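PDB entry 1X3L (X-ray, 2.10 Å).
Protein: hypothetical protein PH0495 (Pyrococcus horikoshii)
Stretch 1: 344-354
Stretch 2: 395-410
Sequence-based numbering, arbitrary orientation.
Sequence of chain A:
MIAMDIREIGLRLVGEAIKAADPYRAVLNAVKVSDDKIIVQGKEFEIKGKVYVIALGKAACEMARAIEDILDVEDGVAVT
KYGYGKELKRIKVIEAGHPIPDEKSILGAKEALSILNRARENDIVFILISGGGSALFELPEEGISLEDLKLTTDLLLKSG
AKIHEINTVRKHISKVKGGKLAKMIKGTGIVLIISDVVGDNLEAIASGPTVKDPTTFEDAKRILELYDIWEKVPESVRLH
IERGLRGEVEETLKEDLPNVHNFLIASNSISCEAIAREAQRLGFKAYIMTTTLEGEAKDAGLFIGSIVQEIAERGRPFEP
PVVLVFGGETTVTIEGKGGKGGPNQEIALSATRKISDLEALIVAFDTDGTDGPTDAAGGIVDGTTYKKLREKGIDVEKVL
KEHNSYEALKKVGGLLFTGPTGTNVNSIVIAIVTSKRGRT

Stretch 1, residues 344-354: NQEIALSATRK
Stretch 2 395-410: DVEKVLKEHNSYEALK

Stretch 1 is helical from Asn344, continuing a helix that begins earlier in the chain. Thr352 to Lys354 keep helical phi/psi without the regular bonds. Stretch 2 folds into two short helices, 396-401 and 405-410, the second running on later in the chain. The first lies nearly antiparallel to helix 344-351, at 162° with axes 10.2 Å apart at closest approach. The second crosses it at 57°, with axes 9.5 Å apart.

The first helix of stretch 2 closes in a Schellman motif at His403. His403 takes phi/psi 53/53, and two bonds reach back into the last turn: His403 N to Leu400 O, 3.0 Å, and Asn404 N to Val399 O, 3.0 Å. The CA atoms of Glu346 and Ser405 mark the register, 5.9 Å apart.

Leu349 is the main bump. Its CA-to-CB bond points toward stretch 2, with chi1 t and chi2 p. The side chain fills a hollow formed by Val396, Leu400, Ala408 and Leu409, so both helices of stretch 2 contribute to the socket. Leu349 CD2 lies 4.0 Å from Leu400 CD2 and 4.0 Å from Ala408 CB. Leu349 CG is 4.0 Å from Val396 CG1, and Leu349 CD1 is 4.1 Å from Leu409 CD2. Ser405 CB comes within 3.5 Å of Leu349 CD2.

Leu400 (m, t) packs against the flank of stretch 1. Leu400 CD2 is 3.7 Å from Glu346 CG, and Leu400 CD1 is 3.7 Å from Ser350 CA. Leu409 (m, t) brings CD1 to 3.7 Å from Gln345 CB. The CA-to-CB bond of Gln345 (m, t, chi3 68°) points toward stretch 2, and Gln345 OE1 lies 3.1 Å from Tyr406 CB. That buried oxygen has no polar partner in the model.

Glu346 (m, t) starts sideways, but its end reaches the bend. His403 (chi1 m) donates from ND1 to Glu346 OE2 at 2.6 Å, nearly straight at 175°. The carboxylate lies at the ring edge, near the ring plane. Water 1 donates to Glu346 OE2 at 2.9 Å and accepts from Ser405 N at 2.9 Å. Water 2 donates to Glu346 OE1 at 2.6 Å and to Leu400 O at 2.9 Å. Glu346 is thus tied to the first helix, the bend and the start of the second helix.

At the exposed margin, extended Arg353 (t, t, t) meets Glu397 (m, p). Arg353 NH1 and Glu397 OE2 form a long salt bridge, 3.8 Å. Nearby, Thr352 (p) bonds back within its own stretch, Thr352 OG1 to Leu349 O, 2.7 Å.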

ATOM      1  N   ASN A 344       8.241  -8.065 -11.927  1.00 24.38           N
ATOM      2  CA  ASN A 344       9.482  -7.290 -11.942  1.00 25.13           C
ATOM      3  C   ASN A 344      10.652  -8.069 -12.559  1.00 24.71           C
ATOM      4  O   ASN A 344      11.508  -7.519 -13.240  1.00 24.72           O
ATOM      5  CB  ASN A 344       9.814  -6.900 -10.503  1.00 24.25           C
ATOM      6  CG  ASN A 344       8.840  -5.850 -10.042  1.00 28.76           C
ATOM      7  OD1 ASN A 344       8.678  -4.806 -10.664  1.00 28.09           O
ATOM      8  ND2 ASN A 344       8.162  -6.155  -8.923  1.00 25.23           N
ATOM      9  N   GLN A 345      10.696  -9.381 -12.361  1.00 24.60           N
ATOM     10  CA  GLN A 345      11.753 -10.167 -12.979  1.00 25.45           C
ATOM     11  C   GLN A 345      11.579 -10.131 -14.497  1.00 25.34           C
ATOM     12  O   GLN A 345      12.563 -10.096 -15.237  1.00 26.35           O
ATOM     13  CB  GLN A 345      11.705 -11.608 -12.485  1.00 27.40           C
ATOM     14  CG  GLN A 345      12.077 -11.752 -11.013  1.00 29.57           C
ATOM     15  CD  GLN A 345      11.712 -13.114 -10.473  1.00 33.72           C
ATOM     16  OE1 GLN A 345      12.297 -14.129 -10.857  1.00 33.83           O
ATOM     17  NE2 GLN A 345      10.723 -13.149  -9.587  1.00 33.82           N
ATOM     18  N   GLU A 346      10.336 -10.125 -14.971  1.00 24.01           N
ATOM     19  CA  GLU A 346      10.126 -10.081 -16.414  1.00 26.42           C
ATOM     20  C   GLU A 346      10.401  -8.690 -16.985  1.00 23.83           C
ATOM     21  O   GLU A 346      10.844  -8.563 -18.122  1.00 23.89           O
ATOM     22  CB  GLU A 346       8.715 -10.572 -16.783  1.00 27.92           C
ATOM     23  CG  GLU A 346       8.660 -12.093 -16.911  1.00 31.16           C
ATOM     24  CD  GLU A 346       7.420 -12.610 -17.630  1.00 35.81           C
ATOM     25  OE1 GLU A 346       6.856 -11.871 -18.465  1.00 35.20           O
ATOM     26  OE2 GLU A 346       7.023 -13.770 -17.375  1.00 35.19           O
ATOM     27  N   ILE A 347      10.156  -7.649 -16.195  1.00 24.46           N
ATOM     28  CA  ILE A 347      10.437  -6.289 -16.647  1.00 24.44           C
ATOM     29  C   ILE A 347      11.939  -6.187 -16.902  1.00 25.48           C
ATOM     30  O   ILE A 347      12.382  -5.750 -17.969  1.00 26.22           O
ATOM     31  CB  ILE A 347      10.080  -5.237 -15.573  1.00 24.82           C
ATOM     32  CG1 ILE A 347       8.560  -5.072 -15.471  1.00 22.83           C
ATOM     33  CG2 ILE A 347      10.764  -3.911 -15.902  1.00 23.86           C
ATOM     34  CD1 ILE A 347       8.128  -4.087 -14.388  1.00 23.10           C
ATOM     35  N   ALA A 348      12.715  -6.589 -15.899  1.00 23.16           N
ATOM     36  CA  ALA A 348      14.172  -6.550 -15.971  1.00 25.20           C
ATOM     37  C   ALA A 348      14.734  -7.381 -17.119  1.00 25.08           C
ATOM     38  O   ALA A 348      15.545  -6.895 -17.909  1.00 24.55           O
ATOM     39  CB  ALA A 348      14.767  -7.041 -14.652  1.00 23.85           C
ATOM     40  N   LEU A 349      14.300  -8.635 -17.209  1.00 24.91           N
ATOM     41  CA  LEU A 349      14.803  -9.522 -18.248  1.00 25.48           C
ATOM     42  C   LEU A 349      14.414  -9.061 -19.648  1.00 23.71           C
ATOM     43  O   LEU A 349      15.219  -9.125 -20.578  1.00 24.74           O
ATOM     44  CB  LEU A 349      14.301 -10.955 -18.013  1.00 25.80           C
ATOM     45  CG  LEU A 349      14.799 -12.013 -19.009  1.00 28.35           C
ATOM     46  CD1 LEU A 349      16.320 -12.160 -18.904  1.00 28.98           C
ATOM     47  CD2 LEU A 349      14.120 -13.348 -18.722  1.00 26.28           C
ATOM     48  N   SER A 350      13.187  -8.576 -19.795  1.00 23.10           N
ATOM     49  CA  SER A 350      12.711  -8.134 -21.103  1.00 24.44           C
ATOM     50  C   SER A 350      13.512  -6.940 -21.616  1.00 25.85           C
ATOM     51  O   SER A 350      13.742  -6.797 -22.820  1.00 25.43           O
ATOM     52  CB  SER A 350      11.226  -7.770 -21.021  1.00 25.87           C
ATOM     53  OG  SER A 350      10.700  -7.493 -22.305  1.00 33.22           O
ATOM     54  N   ALA A 351      13.943  -6.087 -20.695  1.00 24.32           N
ATOM     55  CA  ALA A 351      14.693  -4.896 -21.057  1.00 24.77           C
ATOM     56  C   ALA A 351      16.157  -5.145 -21.403  1.00 25.01           C
ATOM     57  O   ALA A 351      16.783  -4.288 -22.016  1.00 23.66           O
ATOM     58  CB  ALA A 351      14.603  -3.861 -19.926  1.00 25.13           C
ATOM     59  N   THR A 352      16.699  -6.304 -21.025  1.00 25.06           N
ATOM     60  CA  THR A 352      18.112  -6.600 -21.288  1.00 26.92           C
ATOM     61  C   THR A 352      18.604  -6.387 -22.713  1.00 29.75           C
ATOM     62  O   THR A 352      19.681  -5.827 -22.917  1.00 30.00           O
ATOM     63  CB  THR A 352      18.502  -8.049 -20.888  1.00 28.12           C
ATOM     64  OG1 THR A 352      17.689  -8.990 -21.604  1.00 28.02           O
ATOM     65  CG2 THR A 352      18.335  -8.251 -19.385  1.00 22.67           C
ATOM     66  N   ARG A 353      17.837  -6.826 -23.706  1.00 31.39           N
ATOM     67  CA  ARG A 353      18.290  -6.670 -25.082  1.00 32.37           C
ATOM     68  C   ARG A 353      18.395  -5.217 -25.522  1.00 32.18           C
ATOM     69  O   ARG A 353      19.377  -4.823 -26.152  1.00 30.95           O
ATOM     70  CB  ARG A 353      17.381  -7.434 -26.048  1.00 37.25           C
ATOM     71  CG  ARG A 353      17.944  -7.478 -27.472  1.00 42.95           C
ATOM     72  CD  ARG A 353      17.358  -8.625 -28.282  1.00 46.63           C
ATOM     73  NE  ARG A 353      18.131  -8.883 -29.497  1.00 51.16           N
ATOM     74  CZ  ARG A 353      17.997  -9.971 -30.254  1.00 53.36           C
ATOM     75  NH1 ARG A 353      17.116 -10.910 -29.924  1.00 52.55           N
ATOM     76  NH2 ARG A 353      18.747 -10.126 -31.339  1.00 54.62           N
ATOM     77  N   LYS A 354      17.400  -4.410 -25.179  1.00 31.15           N
ATOM     78  CA  LYS A 354      17.425  -3.009 -25.574  1.00 31.07           C
ATOM     79  C   LYS A 354      18.510  -2.178 -24.901  1.00 30.28           C
ATOM     80  O   LYS A 354      18.918  -1.157 -25.447  1.00 31.78           O
ATOM     81  CB  LYS A 354      16.055  -2.364 -25.341  1.00 32.45           C
ATOM     82  CG  LYS A 354      15.078  -2.575 -26.501  1.00 35.43           C
ATOM     83  CD  LYS A 354      13.718  -1.971 -26.198  1.00 36.83           C
ATOM     84  CE  LYS A 354      12.785  -2.068 -27.394  1.00 36.60           C
ATOM     85  NZ  LYS A 354      13.193  -1.168 -28.498  1.00 33.01           N
ATOM     86  N   ASP A 395      18.088 -18.261 -24.532  1.00 42.48           N
ATOM     87  CA  ASP A 395      17.245 -17.555 -25.485  1.00 41.43           C
ATOM     88  C   ASP A 395      16.232 -16.762 -24.668  1.00 39.54           C
ATOM     89  O   ASP A 395      15.234 -17.303 -24.189  1.00 39.36           O
ATOM     90  CB  ASP A 395      16.546 -18.549 -26.411  1.00 43.39           C
ATOM     91  CG  ASP A 395      15.579 -17.878 -27.361  1.00 46.05           C
ATOM     92  OD1 ASP A 395      15.830 -16.724 -27.765  1.00 47.74           O
ATOM     93  OD2 ASP A 395      14.570 -18.514 -27.715  1.00 48.85           O
ATOM     94  N   VAL A 396      16.508 -15.472 -24.504  1.00 38.76           N
ATOM     95  CA  VAL A 396      15.656 -14.593 -23.714  1.00 38.17           C
ATOM     96  C   VAL A 396      14.185 -14.592 -24.126  1.00 38.08           C
ATOM     97  O   VAL A 396      13.304 -14.717 -23.274  1.00 36.38           O
ATOM     98  CB  VAL A 396      16.205 -13.145 -23.737  1.00 37.98           C
ATOM     99  CG1 VAL A 396      15.308 -12.223 -22.921  1.00 35.72           C
ATOM    100  CG2 VAL A 396      17.613 -13.131 -23.174  1.00 38.68           C
ATOM    101  N   GLU A 397      13.916 -14.448 -25.421  1.00 38.43           N
ATOM    102  CA  GLU A 397      12.536 -14.432 -25.905  1.00 39.30           C
ATOM    103  C   GLU A 397      11.806 -15.710 -25.502  1.00 37.65           C
ATOM    104  O   GLU A 397      10.651 -15.668 -25.088  1.00 37.36           O
ATOM    105  CB  GLU A 397      12.497 -14.282 -27.433  1.00 41.48           C
ATOM    106  CG  GLU A 397      12.936 -12.920 -27.969  1.00 46.53           C
ATOM    107  CD  GLU A 397      14.370 -12.563 -27.606  1.00 50.21           C
ATOM    108  OE1 GLU A 397      15.265 -13.426 -27.760  1.00 49.70           O
ATOM    109  OE2 GLU A 397      14.602 -11.411 -27.178  1.00 52.90           O
ATOM    110  N   LYS A 398      12.486 -16.845 -25.622  1.00 38.38           N
ATOM    111  CA  LYS A 398      11.890 -18.128 -25.263  1.00 39.54           C
ATOM    112  C   LYS A 398      11.630 -18.199 -23.764  1.00 36.60           C
ATOM    113  O   LYS A 398      10.592 -18.696 -23.331  1.00 37.24           O
ATOM    114  CB  LYS A 398      12.807 -19.281 -25.678  1.00 42.30           C
ATOM    115  CG  LYS A 398      12.213 -20.665 -25.441  1.00 45.99           C
ATOM    116  CD  LYS A 398      13.210 -21.781 -25.775  1.00 51.62           C
ATOM    117  CE  LYS A 398      14.413 -21.773 -24.827  1.00 54.13           C
ATOM    118  NZ  LYS A 398      15.387 -22.858 -25.142  1.00 56.60           N
ATOM    119  N   VAL A 399      12.579 -17.705 -22.972  1.00 36.05           N
ATOM    120  CA  VAL A 399      12.435 -17.720 -21.517  1.00 32.66           C
ATOM    121  C   VAL A 399      11.218 -16.907 -21.097  1.00 32.03           C
ATOM    122  O   VAL A 399      10.454 -17.321 -20.226  1.00 32.03           O
ATOM    123  CB  VAL A 399      13.691 -17.143 -20.818  1.00 32.43           C
ATOM    124  CG1 VAL A 399      13.478 -17.123 -19.305  1.00 31.84           C
ATOM    125  CG2 VAL A 399      14.913 -17.983 -21.160  1.00 30.88           C
ATOM    126  N   LEU A 400      11.037 -15.746 -21.720  1.00 32.38           N
ATOM    127  CA  LEU A 400       9.899 -14.889 -21.400  1.00 32.09           C
ATOM    128  C   LEU A 400       8.593 -15.545 -21.843  1.00 33.19           C
ATOM    129  O   LEU A 400       7.587 -15.474 -21.145  1.00 33.63           O
ATOM    130  CB  LEU A 400      10.069 -13.515 -22.066  1.00 29.58           C
ATOM    131  CG  LEU A 400      11.109 -12.612 -21.387  1.00 31.37           C
ATOM    132  CD1 LEU A 400      11.441 -11.417 -22.269  1.00 30.85           C
ATOM    133  CD2 LEU A 400      10.566 -12.150 -20.029  1.00 26.80           C
ATOM    134  N   LYS A 401       8.618 -16.194 -23.003  1.00 35.56           N
ATOM    135  CA  LYS A 401       7.433 -16.874 -23.521  1.00 38.68           C
ATOM    136  C   LYS A 401       7.004 -17.959 -22.532  1.00 38.39           C
ATOM    137  O   LYS A 401       5.821 -18.144 -22.270  1.00 37.45           O
ATOM    138  CB  LYS A 401       7.747 -17.495 -24.884  1.00 41.38           C
ATOM    139  CG  LYS A 401       6.613 -18.307 -25.501  1.00 46.62           C
ATOM    140  CD  LYS A 401       7.074 -18.958 -26.805  1.00 49.45           C
ATOM    141  CE  LYS A 401       5.993 -19.839 -27.419  1.00 51.85           C
ATOM    142  NZ  LYS A 401       6.481 -20.521 -28.655  1.00 52.62           N
ATOM    143  N   GLU A 402       7.987 -18.661 -21.977  1.00 39.32           N
ATOM    144  CA  GLU A 402       7.729 -19.721 -21.009  1.00 39.92           C
ATOM    145  C   GLU A 402       7.525 -19.185 -19.596  1.00 38.68           C
ATOM    146  O   GLU A 402       7.243 -19.951 -18.675  1.00 36.46           O
ATOM    147  CB  GLU A 402       8.897 -20.707 -21.001  1.00 43.09           C
ATOM    148  CG  GLU A 402       8.959 -21.611 -22.214  1.00 46.64           C
ATOM    149  CD  GLU A 402      10.291 -22.319 -22.336  1.00 50.37           C
ATOM    150  OE1 GLU A 402      10.858 -22.707 -21.292  1.00 52.81           O
ATOM    151  OE2 GLU A 402      10.770 -22.497 -23.475  1.00 53.79           O
ATOM    152  N   HIS A 403       7.669 -17.872 -19.424  1.00 36.75           N
ATOM    153  CA  HIS A 403       7.511 -17.254 -18.110  1.00 35.00           C
ATOM    154  C   HIS A 403       8.399 -17.944 -17.082  1.00 34.09           C
ATOM    155  O   HIS A 403       7.951 -18.366 -16.018  1.00 35.27           O
ATOM    156  CB  HIS A 403       6.045 -17.308 -17.681  1.00 36.77           C
ATOM    157  CG  HIS A 403       5.142 -16.506 -18.565  1.00 38.87           C
ATOM    158  ND1 HIS A 403       5.266 -15.140 -18.708  1.00 38.61           N
ATOM    159  CD2 HIS A 403       4.142 -16.883 -19.398  1.00 39.05           C
ATOM    160  CE1 HIS A 403       4.385 -14.710 -19.594  1.00 39.60           C
ATOM    161  NE2 HIS A 403       3.691 -15.747 -20.028  1.00 39.33           N
ATOM    162  N   ASN A 404       9.676 -18.034 -17.415  1.00 32.47           N
ATOM    163  CA  ASN A 404      10.658 -18.678 -16.562  1.00 32.16           C
ATOM    164  C   ASN A 404      11.833 -17.706 -16.364  1.00 30.95           C
ATOM    165  O   ASN A 404      12.997 -18.118 -16.351  1.00 29.17           O
ATOM    166  CB  ASN A 404      11.112 -19.964 -17.264  1.00 32.68           C
ATOM    167  CG  ASN A 404      11.840 -20.916 -16.347  1.00 33.56           C
ATOM    168  OD1 ASN A 404      11.458 -21.102 -15.192  1.00 35.71           O
ATOM    169  ND2 ASN A 404      12.887 -21.546 -16.868  1.00 35.68           N
ATOM    170  N   SER A 405      11.523 -16.417 -16.204  1.00 27.68           N
ATOM    171  CA  SER A 405      12.566 -15.398 -16.048  1.00 26.46           C
ATOM    172  C   SER A 405      13.454 -15.588 -14.815  1.00 26.25           C
ATOM    173  O   SER A 405      14.618 -15.205 -14.829  1.00 26.81           O
ATOM    174  CB  SER A 405      11.950 -13.992 -16.025  1.00 24.60           C
ATOM    175  OG  SER A 405      11.032 -13.849 -14.952  1.00 25.31           O
ATOM    176  N   TYR A 406      12.914 -16.177 -13.756  1.00 25.82           N
ATOM    177  CA  TYR A 406      13.706 -16.400 -12.545  1.00 29.46           C
ATOM    178  C   TYR A 406      14.964 -17.208 -12.857  1.00 30.18           C
ATOM    179  O   TYR A 406      16.063 -16.855 -12.428  1.00 31.35           O
ATOM    180  CB  TYR A 406      12.880 -17.149 -11.494  1.00 29.55           C
ATOM    181  CG  TYR A 406      13.612 -17.413 -10.183  1.00 31.00           C
ATOM    182  CD1 TYR A 406      13.464 -16.553  -9.096  1.00 30.29           C
ATOM    183  CD2 TYR A 406      14.420 -18.545 -10.020  1.00 30.19           C
ATOM    184  CE1 TYR A 406      14.089 -16.811  -7.874  1.00 30.60           C
ATOM    185  CE2 TYR A 406      15.056 -18.814  -8.798  1.00 28.44           C
ATOM    186  CZ  TYR A 406      14.879 -17.942  -7.732  1.00 32.12           C
ATOM    187  OH  TYR A 406      15.472 -18.197  -6.514  1.00 32.22           O
ATOM    188  N   GLU A 407      14.800 -18.293 -13.607  1.00 30.88           N
ATOM    189  CA  GLU A 407      15.925 -19.155 -13.943  1.00 31.12           C
ATOM    190  C   GLU A 407      16.994 -18.473 -14.790  1.00 31.65           C
ATOM    191  O   GLU A 407      18.184 -18.778 -14.663  1.00 31.48           O
ATOM    192  CB  GLU A 407      15.422 -20.414 -14.657  1.00 34.53           C
ATOM    193  CG  GLU A 407      14.466 -21.260 -13.828  1.00 39.30           C
ATOM    194  CD  GLU A 407      15.057 -21.661 -12.489  1.00 41.80           C
ATOM    195  OE1 GLU A 407      16.203 -22.155 -12.470  1.00 43.20           O
ATOM    196  OE2 GLU A 407      14.376 -21.488 -11.457  1.00 45.84           O
ATOM    197  N   ALA A 408      16.583 -17.553 -15.656  1.00 28.51           N
ATOM    198  CA  ALA A 408      17.550 -16.856 -16.499  1.00 29.40           C
ATOM    199  C   ALA A 408      18.337 -15.851 -15.672  1.00 29.04           C
ATOM    200  O   ALA A 408      19.567 -15.838 -15.706  1.00 30.31           O
ATOM    201  CB  ALA A 408      16.842 -16.145 -17.655  1.00 27.77           C
ATOM    202  N   LEU A 409      17.619 -15.011 -14.932  1.00 29.33           N
ATOM    203  CA  LEU A 409      18.255 -13.997 -14.098  1.00 27.92           C
ATOM    204  C   LEU A 409      19.178 -14.630 -13.062  1.00 27.88           C
ATOM    205  O   LEU A 409      20.223 -14.073 -12.733  1.00 25.21           O
ATOM    206  CB  LEU A 409      17.197 -13.151 -13.388  1.00 25.40           C
ATOM    207  CG  LEU A 409      16.326 -12.249 -14.278  1.00 25.40           C
ATOM    208  CD1 LEU A 409      15.269 -11.560 -13.422  1.00 22.66           C
ATOM    209  CD2 LEU A 409      17.204 -11.213 -14.991  1.00 24.16           C
ATOM    210  N   LYS A 410      18.782 -15.796 -12.562  1.00 27.33           N
ATOM    211  CA  LYS A 410      19.559 -16.514 -11.556  1.00 30.94           C
ATOM    212  C   LYS A 410      20.977 -16.856 -12.013  1.00 30.29           C
ATOM    213  O   LYS A 410      21.900 -16.907 -11.200  1.00 31.77           O
ATOM    214  CB  LYS A 410      18.836 -17.810 -11.160  1.00 31.16           C
ATOM    215  CG  LYS A 410      19.549 -18.623 -10.085  1.00 35.46           C
ATOM    216  CD  LYS A 410      18.731 -19.838  -9.639  1.00 36.48           C
ATOM    217  CE  LYS A 410      18.715 -20.934 -10.695  1.00 38.17           C
ATOM    218  NZ  LYS A 410      17.848 -22.084 -10.291  1.00 38.45           N
TER
HETATM  219  O   HOH W   1       8.918 -15.172 -15.712  1.00 29.97           O
HETATM  220  O   HOH W   2       6.496 -12.834 -20.885  1.00 31.67           O